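Local coordinates for protein thiol transferase (Phanerochaete chrysosporium, PDB 4F0B) that probably works as a glutathione transferase of the Ure2p type, with a GST fold that binds oxidized glutathione, at residues W20-L25 with S85-Y90; F101-V106 with L173-I178; D164-R169 with P201-W206. One frame throughout, in Å; residues are numbered along the deposited sequence.

Interaction 1: residues W20-L25 with S85-Y90; sequences WVPAIL and SAILLY
P22 and L88 face each other with CA atoms 6.0 Å apart, where the segments 20-25 and 85-90 run nearly parallel, their axes 12° apart and 9.5 Å distant at closest approach. They belong to helices 20-33 and 84-95 of the thioredoxin-like N-terminal domain of the glutathione transferase fold; the contact between them is buried, and its side chains are all apolar. L88 carries this interface. Its CG stands anti to the carbonyl carbon (chi1 -64°), and the two methyls beyond CG lie between V21 and L25. There CD2 lies 3.8 Å from CD2 of L25, while the other branch, CD1, comes within 4.3 Å of CG2 of V21. CD2 also rests on the V21 backbone, 3.6 Å from its O, a carbonyl already engaged by L25 N one helical turn on. L25 answers from the opposite helix: its CG is anti to the backbone N (chi1 180°), and the side chain crosses that of L88 obliquely. Beside this pair P22 and I87 form a second patch, in which the pyrrolidine ring is touched by a single methyl branch. P22 also packs on P72, just before strand 73-76, and L88 on K182 of helix 178-187, so the helix pair lies between the sheet and the C-terminal domain. The I87 side chain is about 6 Å from bound oxidized glutathione, near the ligand pocket. The branch of I87 that touches P22 is CG2, 3.8 Å from CB of the proline and 4.0 Å from its CG.

Interaction 2: residues F101-V106 with L173-I178; sequences FSRDPV and LGTYGI
F101 O accepts a hydrogen bond from I178 N at 2.9 Å, in the tight, buried half of this loop-to-loop contact. The same oxygen lies 3.2 Å from G177 CA, filling the place a side chain on that residue would need. Next to it the F101 and Y176 rings meet at their edges, CE1 of F101 3.9 Å from CD2 of Y176, each atom near the plane of the other ring; Y176 OH bonds to E28. An alanine in place of F101 would probably open a gap between Y176 and V32 of helix 20-33, leaving the tyrosine ring freer to shift. G177 is the N-cap of helix 178-187, and its N is bonded by D180 OD2, the aspartate half of the N-capping box known from glutathione transferases. The outer half is looser and closer to solvent. There R103, modelled in two conformers, bends at chi2 (-45°) and, in one of them, offers NH2 to two carbonyls: L173 O at 3.1 Å, in the guanidinium plane but above the carbonyl plane, and T175 O at 3.3 Å, tilted from both planes. Both bonds are well off straight, with N-H...O angles of 136° and 138°.

Interaction 3: residues D164-R169 with P201-W206; sequences DRLKGR and PNVKAW
N202 OD1 is gripped by two waters that tie it to the turn at G168 and R169. Water 1 donates to it at 3.0 Å and accepts from G168 N at 3.0 Å. Water 2 lies 2.8 Å from OD1 and within bonding distance of R169 O, but has more acceptors around it than protons to give, so these bonds may not all be made at once. The amide's other end is held too: N202 ND2 bonds to D163 OD2, which with the waters on OD1 probably fixes the amide's rotation; V203 N on D163 OD1 helps place the carboxylate. The K167 side chain crosses that of N202 at about a right angle, its CG 3.5 Å from ND2. This is a junction within the all-helical C-terminal domain of the glutathione transferase fold, where the end of helix 145-166 meets the first turns of helix 201-211. L166 to R169 form a type II beta turn, closed by R169 N on L166 O at 2.8 Å, and G168 takes the positive phi (81°) of its third position. Away from the waters the contact turns apolar. L166 CB meets N202 CB, and CD1 lies over one face of the W206 indole, a CH-pi contact 4.0 Å from the centroid of the five-membered ring and 23° off its normal. The other branch, CD2, comes to W206 CD1 at 3.9 Å. W206 CG, anti to its backbone N (chi1 165°), comes within 3.8 Å of L166 CD1, and the indole NE1 is bonded to D180 OD1.

Overall arrangement
Interaction 1 lies within the thioredoxin-like domain, interaction 3 within the helical C-terminal domain, and interaction 2 between them. Centres of interactions 1 and 2 are 13 Å apart and the two touch: I178, which starts helix 178-187, packs on L25 and L89, tying the loop contact to helices 20-33 and 84-95. Interactions 2 and 3 have centres 18 Å apart and meet where L173 lies against R165. D180 of helix 178-187 joins them as well, serving G177 N and W206 NE1. Interactions 1 and 3 do not touch. Along the chain interaction 1 closes first, and the segments of 2 and 3 then alternate; the pairing of 101-106 with 173-178 spans segment 164-169 and joins the two domains.

Interaction 1: residues W20-L25 with S85-Y90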
# COMPACT_ATOMS: atom_id res chain seq x y z
N TRP A 20 14.21 7.34 -2.40
CA TRP A 20 14.29 8.75 -2.78
C TRP A 20 13.11 9.54 -2.24
O TRP A 20 13.23 10.74 -2.03
CB TRP A 20 14.25 8.90 -4.30
CG TRP A 20 15.47 8.37 -4.99
CD1 TRP A 20 16.77 8.51 -4.60
CD2 TRP A 20 15.50 7.63 -6.23
NE1 TRP A 20 17.61 7.87 -5.51
CE2 TRP A 20 16.84 7.34 -6.51
CE3 TRP A 20 14.50 7.18 -7.11
CZ2 TRP A 20 17.23 6.58 -7.63
CZ3 TRP A 20 14.88 6.42 -8.24
CH2 TRP A 20 16.23 6.14 -8.48
N VAL A 21 11.96 8.89 -2.06
CA VAL A 21 10.73 9.68 -1.97
C VAL A 21 10.56 10.48 -0.67
O VAL A 21 10.14 11.65 -0.73
CB VAL A 21 9.45 8.93 -2.42
CG1 VAL A 21 9.63 8.38 -3.82
CG2 VAL A 21 9.03 7.82 -1.46
N PRO A 22 10.94 9.93 0.51
CA PRO A 22 10.86 10.83 1.68
C PRO A 22 11.85 11.98 1.61
O PRO A 22 11.55 13.06 2.14
CB PRO A 22 11.16 9.91 2.87
CG PRO A 22 10.86 8.47 2.35
CD PRO A 22 11.34 8.56 0.90
N ALA A 23 13.01 11.78 0.99
CA ALA A 23 14.00 12.85 0.87
C ALA A 23 13.48 13.96 -0.04
O ALA A 23 13.69 15.14 0.22
CB ALA A 23 15.36 12.32 0.39
N ILE A 24 12.80 13.57 -1.11
CA ILE A 24 12.14 14.55 -1.97
C ILE A 24 11.14 15.39 -1.17
O ILE A 24 11.21 16.62 -1.21
CB ILE A 24 11.46 13.87 -3.15
CG1 ILE A 24 12.52 13.31 -4.12
CG2 ILE A 24 10.52 14.88 -3.85
CD1 ILE A 24 11.92 12.38 -5.21
N LEU A 25 10.26 14.74 -0.40
CA LEU A 25 9.34 15.53 0.40
C LEU A 25 10.06 16.42 1.42
O LEU A 25 9.70 17.58 1.57
CB LEU A 25 8.32 14.62 1.08
CG LEU A 25 7.32 15.40 1.95
CD1 LEU A 25 6.50 16.41 1.17
CD2 LEU A 25 6.42 14.38 2.64
N SER A 85 4.91 5.36 1.86
CA SER A 85 3.70 6.17 1.82
C SER A 85 3.29 6.65 3.19
O SER A 85 2.83 7.81 3.35
CB SER A 85 2.57 5.38 1.18
OG SER A 85 2.98 5.00 -0.13
N ALA A 86 3.52 5.82 4.23
CA ALA A 86 3.19 6.20 5.61
C ALA A 86 4.13 7.32 6.08
O ALA A 86 3.73 8.23 6.83
CB ALA A 86 3.28 4.98 6.56
N ILE A 87 5.40 7.25 5.65
CA ILE A 87 6.38 8.30 5.96
C ILE A 87 5.96 9.64 5.32
O ILE A 87 5.98 10.69 5.99
CB ILE A 87 7.77 7.91 5.47
CG1 ILE A 87 8.27 6.66 6.24
CG2 ILE A 87 8.74 9.08 5.64
CD1 ILE A 87 9.45 5.95 5.58
N LEU A 88 5.53 9.57 4.05
CA LEU A 88 5.07 10.79 3.39
C LEU A 88 3.89 11.40 4.14
O LEU A 88 3.83 12.61 4.36
CB LEU A 88 4.69 10.48 1.93
CG LEU A 88 5.85 10.02 1.05
CD1 LEU A 88 5.33 9.64 -0.35
CD2 LEU A 88 6.90 11.10 0.84
N LEU A 89 2.92 10.57 4.50
CA LEU A 89 1.74 11.05 5.24
C LEU A 89 2.12 11.64 6.60
O LEU A 89 1.61 12.68 6.99
CB LEU A 89 0.73 9.92 5.41
CG LEU A 89 0.02 9.59 4.08
CD1 LEU A 89 -0.56 8.20 4.18
CD2 LEU A 89 -1.09 10.57 3.84
N TYR A 90 3.02 10.98 7.33
CA TYR A 90 3.46 11.48 8.63
C TYR A 90 4.14 12.84 8.52
O TYR A 90 3.86 13.77 9.27
CB TYR A 90 4.46 10.51 9.25
CG TYR A 90 4.94 10.96 10.61
CD1 TYR A 90 4.22 10.63 11.76
CD2 TYR A 90 6.09 11.75 10.75
CE1 TYR A 90 4.65 11.07 13.03
CE2 TYR A 90 6.52 12.20 12.00
CZ TYR A 90 5.79 11.86 13.14
OH TYR A 90 6.23 12.29 14.39

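Interaction 2: residues F101-V106 with L173-I178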
# COMPACT_ATOMS: atom_id res chain seq x y z
N PHE A 101 1.49 20.35 -0.11
CA PHE A 101 1.82 19.07 -0.75
C PHE A 101 0.92 17.95 -0.33
O PHE A 101 1.21 16.78 -0.61
CB PHE A 101 3.28 18.68 -0.38
CG PHE A 101 4.28 19.73 -0.75
CD1 PHE A 101 4.55 19.99 -2.09
CD2 PHE A 101 4.91 20.50 0.20
CE1 PHE A 101 5.45 20.96 -2.47
CE2 PHE A 101 5.83 21.50 -0.17
CZ PHE A 101 6.10 21.74 -1.51
N SER A 102 -0.17 18.26 0.35
CA SER A 102 -0.97 17.22 0.98
C SER A 102 -2.31 17.78 1.36
O SER A 102 -2.46 19.00 1.49
CB SER A 102 -0.27 16.71 2.25
OG SER A 102 -0.17 17.76 3.23
N ARG A 103 -3.31 16.92 1.55
CA ARG A 103 -4.64 17.39 1.93
C ARG A 103 -4.89 17.06 3.40
O ARG A 103 -4.41 16.06 3.90
CB ARG A 103 -5.70 16.73 1.04
CG ARG A 103 -5.39 16.69 -0.46
CD ARG A 103 -4.85 17.99 -0.98
NE ARG A 103 -4.63 17.97 -2.43
CZ ARG A 103 -3.51 17.56 -3.03
NH1 ARG A 103 -2.48 17.13 -2.32
NH2 ARG A 103 -3.41 17.62 -4.34
N ASP A 104 -5.64 17.92 4.10
CA ASP A 104 -5.93 17.75 5.52
C ASP A 104 -7.15 16.84 5.74
O ASP A 104 -8.20 17.06 5.15
CB ASP A 104 -6.18 19.11 6.16
CG ASP A 104 -6.35 18.97 7.63
OD1 ASP A 104 -5.31 18.88 8.30
OD2 ASP A 104 -7.50 18.87 8.07
N PRO A 105 -7.02 15.84 6.63
CA PRO A 105 -8.12 14.88 6.80
C PRO A 105 -9.39 15.49 7.39
O PRO A 105 -10.48 14.98 7.13
CB PRO A 105 -7.54 13.82 7.75
CG PRO A 105 -6.33 14.46 8.38
CD PRO A 105 -5.80 15.45 7.37
N VAL A 106 -9.25 16.55 8.18
CA VAL A 106 -10.40 17.16 8.83
C VAL A 106 -11.07 18.15 7.91
O VAL A 106 -12.28 18.13 7.74
CB VAL A 106 -9.98 17.84 10.14
CG1 VAL A 106 -11.11 18.67 10.72
CG2 VAL A 106 -9.51 16.78 11.13
N LEU A 173 -3.62 14.72 -8.42
CA LEU A 173 -4.73 15.33 -7.71
C LEU A 173 -4.74 16.84 -7.92
O LEU A 173 -5.05 17.58 -7.01
CB LEU A 173 -4.73 14.96 -6.21
CG LEU A 173 -4.83 13.43 -6.03
CD1 LEU A 173 -4.68 13.16 -4.54
CD2 LEU A 173 -6.15 12.89 -6.53
N GLY A 174 -4.40 17.27 -9.14
CA GLY A 174 -4.51 18.70 -9.46
C GLY A 174 -3.22 19.43 -9.19
O GLY A 174 -2.47 19.81 -10.10
N THR A 175 -2.95 19.66 -7.90
CA THR A 175 -1.68 20.25 -7.47
C THR A 175 -0.70 19.16 -7.09
O THR A 175 -1.07 18.08 -6.58
CB THR A 175 -1.89 21.18 -6.26
OG1 THR A 175 -2.60 20.47 -5.24
CG2 THR A 175 -2.73 22.40 -6.68
N TYR A 176 0.58 19.44 -7.33
CA TYR A 176 1.68 18.53 -6.98
C TYR A 176 1.71 18.22 -5.50
O TYR A 176 1.62 19.12 -4.66
CB TYR A 176 2.98 19.19 -7.38
CG TYR A 176 4.26 18.53 -6.92
CD1 TYR A 176 4.74 17.38 -7.56
CD2 TYR A 176 5.00 19.08 -5.89
CE1 TYR A 176 5.94 16.79 -7.16
CE2 TYR A 176 6.21 18.49 -5.50
CZ TYR A 176 6.66 17.38 -6.14
OH TYR A 176 7.85 16.83 -5.76
N GLY A 177 1.82 16.94 -5.18
CA GLY A 177 1.87 16.58 -3.77
C GLY A 177 2.35 15.16 -3.57
O GLY A 177 2.96 14.54 -4.46
N ILE A 178 2.10 14.67 -2.36
CA ILE A 178 2.68 13.40 -1.95
C ILE A 178 2.26 12.20 -2.79
O ILE A 178 3.06 11.26 -2.91
CB ILE A 178 2.50 13.10 -0.45
CG1 ILE A 178 1.01 13.08 -0.05
CG2 ILE A 178 3.30 14.12 0.38
CD1 ILE A 178 0.80 12.63 1.42

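Interaction 3: residues D164-R169 with P201-W206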
# COMPACT_ATOMS: atom_id res chain seq x y z
N ASP A 164 -4.06 7.60 -18.10
CA ASP A 164 -5.43 8.05 -18.30
C ASP A 164 -5.87 9.03 -17.20
O ASP A 164 -6.55 10.03 -17.49
CB ASP A 164 -6.38 6.83 -18.34
CG ASP A 164 -6.29 6.06 -19.63
OD1 ASP A 164 -5.79 6.58 -20.64
OD2 ASP A 164 -6.81 4.90 -19.63
N ARG A 165 -5.44 8.78 -15.97
CA ARG A 165 -5.70 9.73 -14.88
C ARG A 165 -5.07 11.08 -15.18
O ARG A 165 -5.67 12.13 -14.90
CB ARG A 165 -5.18 9.19 -13.55
CG ARG A 165 -5.29 10.17 -12.37
CD ARG A 165 -6.71 10.55 -12.04
NE ARG A 165 -6.73 11.64 -11.06
CZ ARG A 165 -7.84 12.11 -10.50
NH1 ARG A 165 -9.00 11.54 -10.74
NH2 ARG A 165 -7.76 13.14 -9.64
N LEU A 166 -3.87 11.09 -15.73
CA LEU A 166 -3.19 12.34 -15.97
C LEU A 166 -3.70 13.08 -17.21
O LEU A 166 -3.35 14.25 -17.41
CB LEU A 166 -1.67 12.11 -16.04
CG LEU A 166 -1.02 11.83 -14.68
CD1 LEU A 166 0.39 11.30 -14.93
CD2 LEU A 166 -0.95 13.12 -13.85
N LYS A 167 -4.49 12.44 -18.08
CA LYS A 167 -5.09 13.17 -19.19
C LYS A 167 -5.86 14.39 -18.67
O LYS A 167 -6.68 14.29 -17.76
CB LYS A 167 -5.99 12.25 -20.04
CG LYS A 167 -5.20 11.30 -20.90
CD LYS A 167 -6.10 10.48 -21.83
CE LYS A 167 -5.18 9.67 -22.75
NZ LYS A 167 -5.90 9.00 -23.89
N GLY A 168 -5.55 15.55 -19.25
CA GLY A 168 -6.20 16.81 -18.88
C GLY A 168 -5.60 17.41 -17.62
O GLY A 168 -6.13 18.43 -17.17
N ARG A 169 -4.55 16.81 -17.07
CA ARG A 169 -3.99 17.27 -15.79
C ARG A 169 -2.48 17.48 -15.90
O ARG A 169 -1.84 16.97 -16.84
CB ARG A 169 -4.26 16.22 -14.68
CG ARG A 169 -5.73 15.88 -14.51
CD ARG A 169 -5.91 15.04 -13.26
NE ARG A 169 -7.31 14.76 -13.00
CZ ARG A 169 -8.10 15.47 -12.22
NH1 ARG A 169 -7.65 16.56 -11.57
NH2 ARG A 169 -9.36 15.06 -12.08
N PRO A 201 2.36 9.12 -22.79
CA PRO A 201 2.88 10.49 -22.94
C PRO A 201 2.46 11.43 -21.81
O PRO A 201 3.16 12.40 -21.52
CB PRO A 201 2.31 10.94 -24.30
CG PRO A 201 1.04 10.13 -24.44
CD PRO A 201 1.40 8.77 -23.86
N ASN A 202 1.35 11.12 -21.12
CA ASN A 202 1.01 11.92 -19.95
C ASN A 202 1.92 11.62 -18.77
O ASN A 202 2.41 12.55 -18.11
CB ASN A 202 -0.47 11.75 -19.62
CG ASN A 202 -1.37 12.19 -20.79
OD1 ASN A 202 -1.61 13.38 -20.97
ND2 ASN A 202 -1.80 11.23 -21.60
N VAL A 203 2.21 10.34 -18.56
CA VAL A 203 3.18 10.00 -17.54
C VAL A 203 4.54 10.60 -17.89
O VAL A 203 5.22 11.14 -17.02
CB VAL A 203 3.32 8.47 -17.42
CG1 VAL A 203 4.45 8.11 -16.42
CG2 VAL A 203 2.01 7.84 -16.98
N LYS A 204 4.92 10.56 -19.16
CA LYS A 204 6.24 11.06 -19.54
C LYS A 204 6.38 12.56 -19.21
O LYS A 204 7.40 12.97 -18.61
CB LYS A 204 6.48 10.82 -21.03
CG LYS A 204 7.92 11.11 -21.47
CD LYS A 204 8.05 11.04 -23.00
CE LYS A 204 9.52 11.21 -23.43
NZ LYS A 204 9.72 11.29 -24.91
N ALA A 205 5.38 13.35 -19.59
CA ALA A 205 5.46 14.81 -19.35
C ALA A 205 5.42 15.12 -17.85
O ALA A 205 6.00 16.12 -17.39
CB ALA A 205 4.32 15.54 -20.09
N TRP A 206 4.71 14.29 -17.11
CA TRP A 206 4.62 14.44 -15.65
C TRP A 206 5.96 14.11 -14.96
O TRP A 206 6.42 14.88 -14.10
CB TRP A 206 3.43 13.60 -15.17
CG TRP A 206 3.32 13.30 -13.70
CD1 TRP A 206 2.66 14.02 -12.74
CD2 TRP A 206 3.76 12.10 -13.08
NE1 TRP A 206 2.69 13.34 -11.54
CE2 TRP A 206 3.39 12.17 -11.72
CE3 TRP A 206 4.45 10.99 -13.53
CZ2 TRP A 206 3.71 11.15 -10.79
CZ3 TRP A 206 4.80 9.98 -12.62
CH2 TRP A 206 4.41 10.06 -11.27
O HOH W 1 -3.48 15.63 -21.43
O HOH W 2 -1.10 15.25 -19.00